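Local coordinates for protein Alpha/beta hydrolase (PDB 6TJ2) that probably hydrolyses ester substrates such as methyl salicylate, as an extracellular bacterial esterase related to plant salicylic acid binding protein 2, at residues A[59-72]-A[268-280]. Numbering follows the deposited sequence.
Sequences FWDETASELRKLGH and VRTEPKMMAELMV
T63 projects from helix 61-69 as a knob into the hole formed by V268, M275, A276 and M279, close to where that helix crosses helix 272-280 at -64°. Its two branches do different work: OG1, lying beside the backbone N (chi1 -69°), donates to V268 O at 2.9 Å, in the carbonyl plane and on a lone pair, while CG2 faces the sulfur of M279. The methionine is extended beyond CG, which carries its CE past T63 to W60 CZ3, 3.3 Å away. Farther along, A276 CB packs against L67 CG, L67 CD2 reaches V280 CG2, and the same valine methyl lies 3.4 Å from H72 NE2; H72 ND1 is hydrogen-bonded to L45 N.

At the other end, F59 turns one ring face to V268, whose CG2 sits 3.8 Å from the ring centroid in a CH-pi contact. F59 CD1 sits over the centre of one face of the R269 guanidinium, the planes inclined at 67° rather than stacked, and R269 NH1 is held by M265 O. Water 2 lies in the guanidinium plane, accepting from R269 NE, and can donate to E62 OE1, linking groups whose charged atoms are not in contact. P272 CB packs 3.5 Å from E62 O.

The pair flanks the parallel sheet of the alpha/beta-hydrolase fold: W60 and M279 both continue onto L114 of strand 111-117, which leads to a probable nucleophile elbow. P272, four residues after V268, has no N-H to give V268 O, so the T63 hydroxyl supplies a donor at the break between helices 267-270 and 272-283. Water 1, accepting from T63 N, lies within bonding distance of V268 O and F59 O and may share its protons between them, while apolar packing joins the helices toward the sheet.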
loop_
_atom_site.group_PDB
_atom_site.type_symbol
_atom_site.label_atom_id
_atom_site.label_comp_id
_atom_site.label_asym_id
_atom_site.label_seq_id
_atom_site.Cartn_x
_atom_site.Cartn_y
_atom_site.Cartn_z
ATOM N N PHE A 59 -5.370 -23.685 -12.990
ATOM C CA PHE A 59 -5.345 -22.487 -12.122
ATOM C C PHE A 59 -6.416 -21.516 -12.575
ATOM O O PHE A 59 -6.980 -20.844 -11.710
ATOM C CB PHE A 59 -3.968 -21.830 -12.181
ATOM C CG PHE A 59 -3.727 -20.610 -11.340
ATOM C CD1 PHE A 59 -3.669 -20.774 -9.980
ATOM C CD2 PHE A 59 -3.632 -19.340 -11.841
ATOM C CE1 PHE A 59 -3.370 -19.708 -9.143
ATOM C CE2 PHE A 59 -3.389 -18.259 -10.982
ATOM C CZ PHE A 59 -3.249 -18.460 -9.654
ATOM N N TRP A 60 -6.575 -21.348 -13.891
ATOM C CA TRP A 60 -7.455 -20.335 -14.507
ATOM C C TRP A 60 -8.913 -20.772 -14.625
ATOM O O TRP A 60 -9.689 -19.979 -15.117
ATOM C CB TRP A 60 -6.905 -19.974 -15.872
ATOM C CG TRP A 60 -5.494 -19.459 -15.864
ATOM C CD1 TRP A 60 -4.423 -20.040 -16.451
ATOM C CD2 TRP A 60 -5.033 -18.223 -15.266
ATOM N NE1 TRP A 60 -3.318 -19.250 -16.260
ATOM C CE2 TRP A 60 -3.661 -18.119 -15.574
ATOM C CE3 TRP A 60 -5.664 -17.197 -14.567
ATOM C CZ2 TRP A 60 -2.885 -17.046 -15.158
ATOM C CZ3 TRP A 60 -4.912 -16.114 -14.181
ATOM C CH2 TRP A 60 -3.543 -16.054 -14.493
ATOM N N ASP A 61 -9.290 -21.960 -14.142
ATOM C CA ASP A 61 -10.618 -22.490 -14.538
ATOM C C ASP A 61 -11.733 -21.493 -14.204
ATOM O O ASP A 61 -12.552 -21.153 -15.104
ATOM C CB ASP A 61 -10.881 -23.829 -13.873
ATOM C CG ASP A 61 -10.125 -25.019 -14.445
ATOM O OD1 ASP A 61 -9.536 -24.866 -15.503
ATOM O OD2 ASP A 61 -10.149 -26.063 -13.703
ATOM N N GLU A 62 -11.791 -21.044 -12.978
ATOM C CA GLU A 62 -12.949 -20.215 -12.516
ATOM C C GLU A 62 -12.884 -18.843 -13.165
ATOM O O GLU A 62 -13.902 -18.277 -13.593
ATOM C CB GLU A 62 -12.985 -20.130 -10.998
ATOM C CG GLU A 62 -13.160 -21.470 -10.265
ATOM C CD GLU A 62 -11.935 -22.354 -10.127
ATOM O OE1 GLU A 62 -10.783 -21.966 -10.488
ATOM O OE2 GLU A 62 -12.128 -23.516 -9.632
ATOM N N THR A 63 -11.730 -18.225 -13.127
ATOM C CA THR A 63 -11.574 -16.863 -13.660
ATOM C C THR A 63 -11.774 -16.845 -15.158
ATOM O O THR A 63 -12.448 -15.919 -15.706
ATOM C CB THR A 63 -10.246 -16.273 -13.191
ATOM O OG1 THR A 63 -10.271 -16.017 -11.782
ATOM C CG2 THR A 63 -9.918 -15.006 -13.914
ATOM N N ALA A 64 -11.250 -17.836 -15.876
ATOM C CA ALA A 64 -11.493 -17.902 -17.331
ATOM C C ALA A 64 -12.999 -18.038 -17.646
ATOM O O ALA A 64 -13.444 -17.403 -18.579
ATOM C CB ALA A 64 -10.683 -19.064 -17.915
ATOM N N SER A 65 -13.678 -18.849 -16.866
ATOM C CA SER A 65 -15.137 -19.046 -17.053
ATOM C C SER A 65 -15.833 -17.700 -16.874
ATOM O O SER A 65 -16.721 -17.328 -17.689
ATOM C CB SER A 65 -15.677 -20.004 -16.068
ATOM O OG SER A 65 -17.078 -20.062 -16.148
ATOM N N GLU A 66 -15.451 -16.902 -15.888
ATOM C CA GLU A 66 -16.092 -15.568 -15.678
ATOM C C GLU A 66 -15.732 -14.614 -16.805
ATOM O O GLU A 66 -16.568 -13.777 -17.199
ATOM C CB GLU A 66 -15.761 -15.025 -14.288
ATOM C CG GLU A 66 -16.393 -15.824 -13.174
ATOM C CD GLU A 66 -17.905 -15.870 -13.168
ATOM O OE1 GLU A 66 -18.497 -14.840 -13.470
ATOM O OE2 GLU A 66 -18.448 -16.928 -12.765
ATOM N N LEU A 67 -14.509 -14.631 -17.310
ATOM C CA LEU A 67 -14.140 -13.808 -18.472
ATOM C C LEU A 67 -14.982 -14.175 -19.682
ATOM O O LEU A 67 -15.418 -13.242 -20.414
ATOM C CB LEU A 67 -12.657 -13.945 -18.791
ATOM C CG LEU A 67 -11.718 -13.139 -17.921
ATOM C CD1 LEU A 67 -10.271 -13.630 -18.144
ATOM C CD2 LEU A 67 -11.835 -11.663 -18.188
ATOM N N ARG A 68 -15.232 -15.462 -19.895
ATOM C CA ARG A 68 -16.022 -15.886 -21.069
ATOM C C ARG A 68 -17.473 -15.389 -20.917
ATOM O O ARG A 68 -18.076 -15.006 -21.912
ATOM C CB ARG A 68 -15.963 -17.394 -21.257
ATOM C CG ARG A 68 -14.598 -17.889 -21.700
ATOM C CD ARG A 68 -14.550 -19.391 -21.964
ATOM N NE ARG A 68 -13.173 -19.844 -22.098
ATOM C CZ ARG A 68 -12.473 -20.504 -21.214
ATOM N NH1 ARG A 68 -13.035 -20.984 -20.113
ATOM N NH2 ARG A 68 -11.185 -20.718 -21.410
ATOM N N LYS A 69 -17.994 -15.358 -19.698
ATOM C CA LYS A 69 -19.375 -14.859 -19.465
ATOM C C LYS A 69 -19.456 -13.385 -19.821
ATOM O O LYS A 69 -20.585 -12.947 -20.147
ATOM C CB LYS A 69 -19.809 -15.084 -18.025
ATOM C CG LYS A 69 -19.998 -16.530 -17.617
ATOM C CD LYS A 69 -20.321 -16.607 -16.136
ATOM C CE LYS A 69 -20.385 -18.010 -15.588
ATOM N NZ LYS A 69 -20.705 -17.960 -14.137
ATOM N N LEU A 70 -18.391 -12.599 -19.728
ATOM C CA LEU A 70 -18.346 -11.179 -20.106
ATOM C C LEU A 70 -18.172 -11.009 -21.610
ATOM O O LEU A 70 -18.102 -9.852 -22.056
ATOM C CB LEU A 70 -17.190 -10.515 -19.341
ATOM C CG LEU A 70 -17.370 -10.413 -17.839
ATOM C CD1 LEU A 70 -16.103 -9.947 -17.165
ATOM C CD2 LEU A 70 -18.540 -9.503 -17.501
ATOM N N GLY A 71 -18.047 -12.099 -22.379
ATOM C CA GLY A 71 -17.958 -12.042 -23.840
ATOM C C GLY A 71 -16.549 -12.151 -24.365
ATOM O O GLY A 71 -16.340 -11.949 -25.574
ATOM N N HIS A 72 -15.547 -12.323 -23.497
ATOM C CA HIS A 72 -14.141 -12.409 -23.921
ATOM C C HIS A 72 -13.770 -13.842 -24.338
ATOM O O HIS A 72 -14.351 -14.823 -23.823
ATOM C CB HIS A 72 -13.253 -11.867 -22.780
ATOM C CG HIS A 72 -13.681 -10.506 -22.365
ATOM N ND1 HIS A 72 -13.713 -9.469 -23.266
ATOM C CD2 HIS A 72 -14.181 -10.054 -21.200
ATOM C CE1 HIS A 72 -14.135 -8.371 -22.621
ATOM N NE2 HIS A 72 -14.420 -8.717 -21.380
ATOM N N VAL A 268 -8.155 -16.073 -7.341
ATOM C CA VAL A 268 -8.601 -16.493 -8.705
ATOM C C VAL A 268 -9.606 -17.633 -8.598
ATOM O O VAL A 268 -10.350 -17.928 -9.571
ATOM C CB VAL A 268 -7.447 -16.904 -9.629
ATOM C CG1 VAL A 268 -6.581 -15.693 -9.904
ATOM C CG2 VAL A 268 -6.686 -18.101 -9.107
ATOM N N ARG A 269 -9.653 -18.346 -7.475
ATOM C CA ARG A 269 -10.637 -19.448 -7.251
ATOM C C ARG A 269 -11.848 -18.923 -6.527
ATOM O O ARG A 269 -12.965 -19.338 -6.889
ATOM C CB ARG A 269 -10.056 -20.593 -6.427
ATOM C CG ARG A 269 -9.220 -21.520 -7.270
ATOM C CD ARG A 269 -7.768 -21.215 -7.060
ATOM N NE ARG A 269 -7.028 -22.255 -7.745
ATOM C CZ ARG A 269 -5.832 -22.696 -7.379
ATOM N NH1 ARG A 269 -5.129 -22.111 -6.437
ATOM N NH2 ARG A 269 -5.325 -23.717 -8.025
ATOM N N THR A 270 -11.701 -18.058 -5.532
ATOM C CA THR A 270 -12.826 -17.669 -4.642
ATOM C C THR A 270 -13.573 -16.463 -5.166
ATOM O O THR A 270 -14.742 -16.295 -4.786
ATOM C CB THR A 270 -12.326 -17.495 -3.210
ATOM O OG1 THR A 270 -11.350 -16.452 -3.280
ATOM C CG2 THR A 270 -11.698 -18.763 -2.673
ATOM N N GLU A 271 -12.932 -15.555 -5.879
ATOM C CA GLU A 271 -13.539 -14.320 -6.369
ATOM C C GLU A 271 -13.296 -14.181 -7.838
ATOM O O GLU A 271 -12.788 -13.164 -8.299
ATOM C CB GLU A 271 -13.008 -13.097 -5.613
ATOM C CG GLU A 271 -13.299 -13.127 -4.127
ATOM C CD GLU A 271 -14.758 -12.943 -3.727
ATOM O OE1 GLU A 271 -15.586 -12.528 -4.563
ATOM O OE2 GLU A 271 -15.089 -13.168 -2.496
ATOM N N PRO A 272 -13.691 -15.173 -8.665
ATOM C CA PRO A 272 -13.345 -15.146 -10.082
ATOM C C PRO A 272 -14.031 -14.015 -10.835
ATOM O O PRO A 272 -13.479 -13.550 -11.836
ATOM C CB PRO A 272 -13.754 -16.539 -10.611
ATOM C CG PRO A 272 -14.829 -17.001 -9.601
ATOM C CD PRO A 272 -14.369 -16.416 -8.274
ATOM N N LYS A 273 -15.258 -13.611 -10.463
ATOM C CA LYS A 273 -15.915 -12.523 -11.196
ATOM C C LYS A 273 -15.151 -11.226 -10.975
ATOM O O LYS A 273 -14.899 -10.488 -11.930
ATOM C CB LYS A 273 -17.370 -12.412 -10.741
ATOM C CG LYS A 273 -18.166 -11.359 -11.493
ATOM C CD LYS A 273 -19.548 -11.145 -10.903
ATOM C CE LYS A 273 -20.132 -9.797 -11.279
ATOM N NZ LYS A 273 -21.597 -9.886 -11.490
ATOM N N MET A 274 -14.781 -10.973 -9.731
ATOM C CA MET A 274 -13.981 -9.778 -9.417
ATOM C C MET A 274 -12.624 -9.820 -10.153
ATOM O O MET A 274 -12.192 -8.816 -10.753
ATOM C CB MET A 274 -13.772 -9.700 -7.909
ATOM C CG MET A 274 -12.989 -8.506 -7.480
ATOM S SD MET A 274 -12.276 -8.687 -5.827
ATOM C CE MET A 274 -10.922 -9.794 -6.255
ATOM N N MET A 275 -11.993 -10.979 -10.196
ATOM C CA MET A 275 -10.722 -11.114 -10.909
ATOM C C MET A 275 -10.855 -10.884 -12.399
ATOM O O MET A 275 -10.021 -10.194 -13.012
ATOM C CB MET A 275 -10.054 -12.473 -10.658
ATOM C CG MET A 275 -9.583 -12.671 -9.241
ATOM S SD MET A 275 -8.410 -11.379 -8.642
ATOM C CE MET A 275 -7.329 -11.303 -10.063
ATOM N N ALA A 276 -11.907 -11.424 -13.006
ATOM C CA ALA A 276 -12.173 -11.191 -14.440
ATOM C C ALA A 276 -12.326 -9.701 -14.688
ATOM O O ALA A 276 -11.751 -9.171 -15.633
ATOM C CB ALA A 276 -13.407 -11.970 -14.836
ATOM N N GLU A 277 -13.055 -9.001 -13.833
ATOM C CA GLU A 277 -13.228 -7.550 -14.013
ATOM C C GLU A 277 -11.889 -6.826 -13.911
ATOM O O GLU A 277 -11.642 -5.905 -14.696
ATOM C CB GLU A 277 -14.228 -7.018 -12.994
ATOM C CG GLU A 277 -15.634 -7.538 -13.190
ATOM C CD GLU A 277 -16.531 -7.198 -12.001
ATOM O OE1 GLU A 277 -16.026 -6.690 -10.953
ATOM O OE2 GLU A 277 -17.727 -7.442 -12.110
ATOM N N LEU A 278 -11.048 -7.224 -12.991
ATOM C CA LEU A 278 -9.724 -6.615 -12.867
ATOM C C LEU A 278 -8.848 -6.874 -14.081
ATOM O O LEU A 278 -8.101 -5.988 -14.561
ATOM C CB LEU A 278 -8.981 -7.086 -11.614
ATOM C CG LEU A 278 -9.575 -6.569 -10.296
ATOM C CD1 LEU A 278 -8.987 -7.320 -9.136
ATOM C CD2 LEU A 278 -9.347 -5.051 -10.164
ATOM N N MET A 279 -8.956 -8.080 -14.635
ATOM C CA MET A 279 -8.159 -8.415 -15.826
ATOM C C MET A 279 -8.634 -7.620 -17.020
ATOM O O MET A 279 -7.811 -7.199 -17.839
ATOM C CB MET A 279 -8.239 -9.921 -16.101
ATOM C CG MET A 279 -7.509 -10.701 -15.032
ATOM S SD MET A 279 -7.799 -12.450 -15.187
ATOM C CE MET A 279 -6.459 -13.149 -14.225
ATOM N N VAL A 280 -9.946 -7.345 -17.134
ATOM C CA VAL A 280 -10.420 -6.436 -18.210
ATOM C C VAL A 280 -9.888 -5.038 -17.967
ATOM O O VAL A 280 -9.502 -4.365 -18.892
ATOM C CB VAL A 280 -11.960 -6.503 -18.278
ATOM C CG1 VAL A 280 -12.546 -5.443 -19.222
ATOM C CG2 VAL A 280 -12.428 -7.895 -18.691
HETATM O O HOH W 1 -9.290 -19.271 -11.815
HETATM O O HOH W 2 -8.465 -23.378 -10.118
#